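Local coordinates for hypothetical protein (Lactobacillus plantarum, PDB 2IAY), which is of unknown function but, as a DUF1831 family protein, probably plays a part in amino-acid metabolism, at residues T7-K15 with V80-N88. Sequence-based numbering, arbitrary orientation.
Sequences TVKLDGDTK and VQRANIFKN
A type II beta turn, Leu10 to Asp13, presses its corner, Asp11 and Gly12, against the loop that leads from strand 70-76 to helix 92-107, meeting Arg82, Asn84 and Phe86. At one end Asp11 and Arg82 form a salt bridge: NE of Arg82 gives a nearly straight bond of 2.8 Å to the syn lone pair of Asp11 OD2, which lies in the guanidinium plane. Bends at chi2 and chi3 bring the arginine chain round to cross the aspartate at about a right angle, and NH2 adds weak bonds to both carboxylate oxygens.

At the other end the Phe86 ring is held between Asp13 on one face and Ile85 of its own loop on the other. The Asp13 carboxylate stacks over the rim of the ring, the planes 18° apart, and CB makes a CH-pi contact 3.9 Å from the centroid. A chi1 of -156° swings this carboxylate away from its backbone N and over the ring, while OD1 accepts from Lys15 N in an Asx turn and salt-bridges Arg99 of helix 92-107. Asp11 O meets the ring edge in plane, 3.3 Å from Phe86 CD2.

Between these ends a water donates to Asp11 O (2.7 Å) and accepts from Ile85 N (2.9 Å). Asn84 OD1 takes the N-H groups of both Phe86 and Lys87, fixing the amide beside Gly12 CA. What results is a beta turn docked on a loop folded by the Asx turn of Asn84, without a direct backbone hydrogen bond between them.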
loop_
_atom_site.group_PDB
_atom_site.type_symbol
_atom_site.label_atom_id
_atom_site.label_comp_id
_atom_site.label_asym_id
_atom_site.label_seq_id
_atom_site.Cartn_x
_atom_site.Cartn_y
_atom_site.Cartn_z
ATOM N N THR A 7 -8.188 5.040 7.474
ATOM C CA THR A 7 -8.397 3.686 7.023
ATOM C C THR A 7 -8.531 3.643 5.497
ATOM O O THR A 7 -9.027 4.579 4.886
ATOM C CB THR A 7 -9.669 3.106 7.611
ATOM O OG1 THR A 7 -10.832 3.759 7.052
ATOM C CG2 THR A 7 -9.602 3.197 9.105
ATOM N N VAL A 8 -8.110 2.519 4.908
ATOM C CA VAL A 8 -8.257 2.246 3.488
ATOM C C VAL A 8 -8.673 0.810 3.315
ATOM O O VAL A 8 -8.136 -0.079 3.955
ATOM C CB VAL A 8 -6.929 2.483 2.683
ATOM C CG1 VAL A 8 -7.077 1.989 1.257
ATOM C CG2 VAL A 8 -6.507 3.984 2.787
ATOM N N LYS A 9 -9.633 0.598 2.429
ATOM C CA LYS A 9 -10.004 -0.727 2.000
ATOM C C LYS A 9 -9.693 -0.824 0.525
ATOM O O LYS A 9 -10.274 -0.089 -0.268
ATOM C CB LYS A 9 -11.496 -0.988 2.231
ATOM C CG LYS A 9 -11.906 -2.363 1.796
ATOM C CD LYS A 9 -13.381 -2.581 2.008
ATOM C CE LYS A 9 -13.639 -2.756 3.475
ATOM N N LEU A 10 -8.761 -1.692 0.144
ATOM C CA LEU A 10 -8.426 -1.907 -1.241
ATOM C C LEU A 10 -9.608 -2.423 -2.024
ATOM O O LEU A 10 -10.483 -3.104 -1.481
ATOM C CB LEU A 10 -7.244 -2.880 -1.391
ATOM C CG LEU A 10 -5.934 -2.419 -0.738
ATOM C CD1 LEU A 10 -4.981 -3.605 -0.730
ATOM C CD2 LEU A 10 -5.341 -1.227 -1.493
ATOM N N ASP A 11 -9.639 -2.072 -3.320
ATOM C CA ASP A 11 -10.741 -2.497 -4.141
ATOM C C ASP A 11 -10.892 -4.008 -4.055
ATOM O O ASP A 11 -9.951 -4.788 -4.288
ATOM C CB ASP A 11 -10.502 -2.086 -5.619
ATOM C CG ASP A 11 -10.640 -0.626 -5.873
ATOM O OD1 ASP A 11 -11.103 0.138 -5.013
ATOM O OD2 ASP A 11 -10.407 -0.222 -7.028
ATOM N N GLY A 12 -12.104 -4.443 -3.717
ATOM C CA GLY A 12 -12.375 -5.843 -3.626
ATOM C C GLY A 12 -11.999 -6.553 -2.348
ATOM O O GLY A 12 -12.327 -7.710 -2.153
ATOM N N ASP A 13 -11.248 -5.900 -1.500
ATOM C CA ASP A 13 -10.745 -6.576 -0.327
ATOM C C ASP A 13 -11.840 -6.754 0.724
ATOM O O ASP A 13 -12.781 -5.967 0.797
ATOM C CB ASP A 13 -9.548 -5.757 0.205
ATOM C CG ASP A 13 -8.561 -6.571 1.043
ATOM O OD1 ASP A 13 -8.892 -7.685 1.544
ATOM O OD2 ASP A 13 -7.422 -6.048 1.283
ATOM N N THR A 14 -11.671 -7.754 1.573
ATOM C CA THR A 14 -12.520 -7.920 2.751
ATOM C C THR A 14 -11.907 -7.291 4.014
ATOM O O THR A 14 -12.579 -7.079 5.011
ATOM C CB THR A 14 -12.831 -9.392 2.997
ATOM O OG1 THR A 14 -11.629 -10.060 3.364
ATOM C CG2 THR A 14 -13.495 -10.002 1.740
ATOM N N LYS A 15 -10.630 -6.937 3.972
ATOM C CA LYS A 15 -9.936 -6.325 5.101
ATOM C C LYS A 15 -9.823 -4.828 4.878
ATOM O O LYS A 15 -9.665 -4.403 3.762
ATOM C CB LYS A 15 -8.474 -6.863 5.185
ATOM C CG LYS A 15 -8.439 -8.304 5.489
ATOM C CD LYS A 15 -7.061 -8.791 5.749
ATOM C CE LYS A 15 -7.181 -10.305 5.750
ATOM N NZ LYS A 15 -6.177 -11.031 6.460
ATOM N N VAL A 80 -1.418 3.350 -13.064
ATOM C CA VAL A 80 -2.508 4.330 -12.994
ATOM C C VAL A 80 -3.905 3.754 -12.863
ATOM O O VAL A 80 -4.678 4.240 -12.054
ATOM C CB VAL A 80 -2.479 5.176 -14.279
ATOM C CG1 VAL A 80 -3.666 6.167 -14.364
ATOM C CG2 VAL A 80 -1.127 5.888 -14.338
ATOM N N GLN A 81 -4.267 2.808 -13.743
ATOM C CA GLN A 81 -5.621 2.255 -13.770
ATOM C C GLN A 81 -5.903 1.481 -12.511
ATOM O O GLN A 81 -5.149 0.566 -12.179
ATOM C CB GLN A 81 -5.807 1.280 -14.920
ATOM C CG GLN A 81 -6.524 1.830 -16.052
ATOM C CD GLN A 81 -6.533 0.876 -17.190
ATOM O OE1 GLN A 81 -5.480 0.564 -17.756
ATOM N NE2 GLN A 81 -7.705 0.373 -17.521
ATOM N N ARG A 82 -6.999 1.801 -11.816
ATOM C CA ARG A 82 -7.461 1.047 -10.640
ATOM C C ARG A 82 -7.692 -0.414 -10.982
ATOM O O ARG A 82 -8.280 -0.752 -12.027
ATOM C CB ARG A 82 -8.778 1.602 -10.053
ATOM C CG ARG A 82 -8.723 2.967 -9.529
ATOM C CD ARG A 82 -8.985 3.019 -8.079
ATOM N NE ARG A 82 -10.276 2.483 -7.654
ATOM C CZ ARG A 82 -11.393 3.194 -7.473
ATOM N NH1 ARG A 82 -11.510 4.508 -7.807
ATOM N NH2 ARG A 82 -12.439 2.534 -7.006
ATOM N N ALA A 83 -7.260 -1.270 -10.081
ATOM C CA ALA A 83 -7.386 -2.702 -10.216
ATOM C C ALA A 83 -7.993 -3.261 -8.962
ATOM O O ALA A 83 -7.794 -2.738 -7.856
ATOM C CB ALA A 83 -6.019 -3.342 -10.461
ATOM N N ASN A 84 -8.658 -4.381 -9.140
ATOM C CA ASN A 84 -9.261 -5.172 -8.058
ATOM C C ASN A 84 -8.634 -6.540 -8.121
ATOM O O ASN A 84 -8.928 -7.323 -9.016
ATOM C CB ASN A 84 -10.785 -5.260 -8.284
ATOM C CG ASN A 84 -11.537 -5.990 -7.181
ATOM O OD1 ASN A 84 -11.006 -6.906 -6.564
ATOM N ND2 ASN A 84 -12.817 -5.642 -6.992
ATOM N N ILE A 85 -7.708 -6.807 -7.197
ATOM C CA ILE A 85 -6.989 -8.076 -7.236
ATOM C C ILE A 85 -7.709 -9.178 -6.461
ATOM O O ILE A 85 -7.204 -10.310 -6.422
ATOM C CB ILE A 85 -5.491 -7.867 -6.783
ATOM C CG1 ILE A 85 -5.358 -7.707 -5.294
ATOM C CG2 ILE A 85 -4.821 -6.695 -7.499
ATOM C CD1 ILE A 85 -3.886 -7.823 -4.804
ATOM N N PHE A 86 -8.813 -8.871 -5.778
ATOM C CA PHE A 86 -9.495 -9.837 -4.857
ATOM C C PHE A 86 -10.751 -10.497 -5.389
ATOM O O PHE A 86 -11.068 -11.630 -4.999
ATOM C CB PHE A 86 -9.888 -9.144 -3.558
ATOM C CG PHE A 86 -8.729 -8.636 -2.807
ATOM C CD1 PHE A 86 -7.991 -9.478 -2.005
ATOM C CD2 PHE A 86 -8.298 -7.341 -2.958
ATOM C CE1 PHE A 86 -6.954 -8.993 -1.315
ATOM C CE2 PHE A 86 -7.232 -6.886 -2.280
ATOM C CZ PHE A 86 -6.541 -7.717 -1.457
ATOM N N LYS A 87 -11.481 -9.753 -6.214
ATOM C CA LYS A 87 -12.761 -10.210 -6.778
ATOM C C LYS A 87 -12.680 -11.616 -7.341
ATOM O O LYS A 87 -11.828 -11.884 -8.200
ATOM C CB LYS A 87 -13.186 -9.269 -7.901
ATOM N N ASN A 88 -13.549 -12.502 -6.822
ATOM C CA ASN A 88 -13.628 -13.909 -7.211
ATOM C C ASN A 88 -12.319 -14.671 -7.046
ATOM O O ASN A 88 -12.120 -15.741 -7.625
ATOM C CB ASN A 88 -14.137 -14.007 -8.637
ATOM C CG ASN A 88 -15.539 -13.497 -8.785
ATOM O OD1 ASN A 88 -16.393 -13.685 -7.910
ATOM N ND2 ASN A 88 -15.774 -12.812 -9.879
HETATM O O HOH W 1 -7.343 -4.834 -5.150
#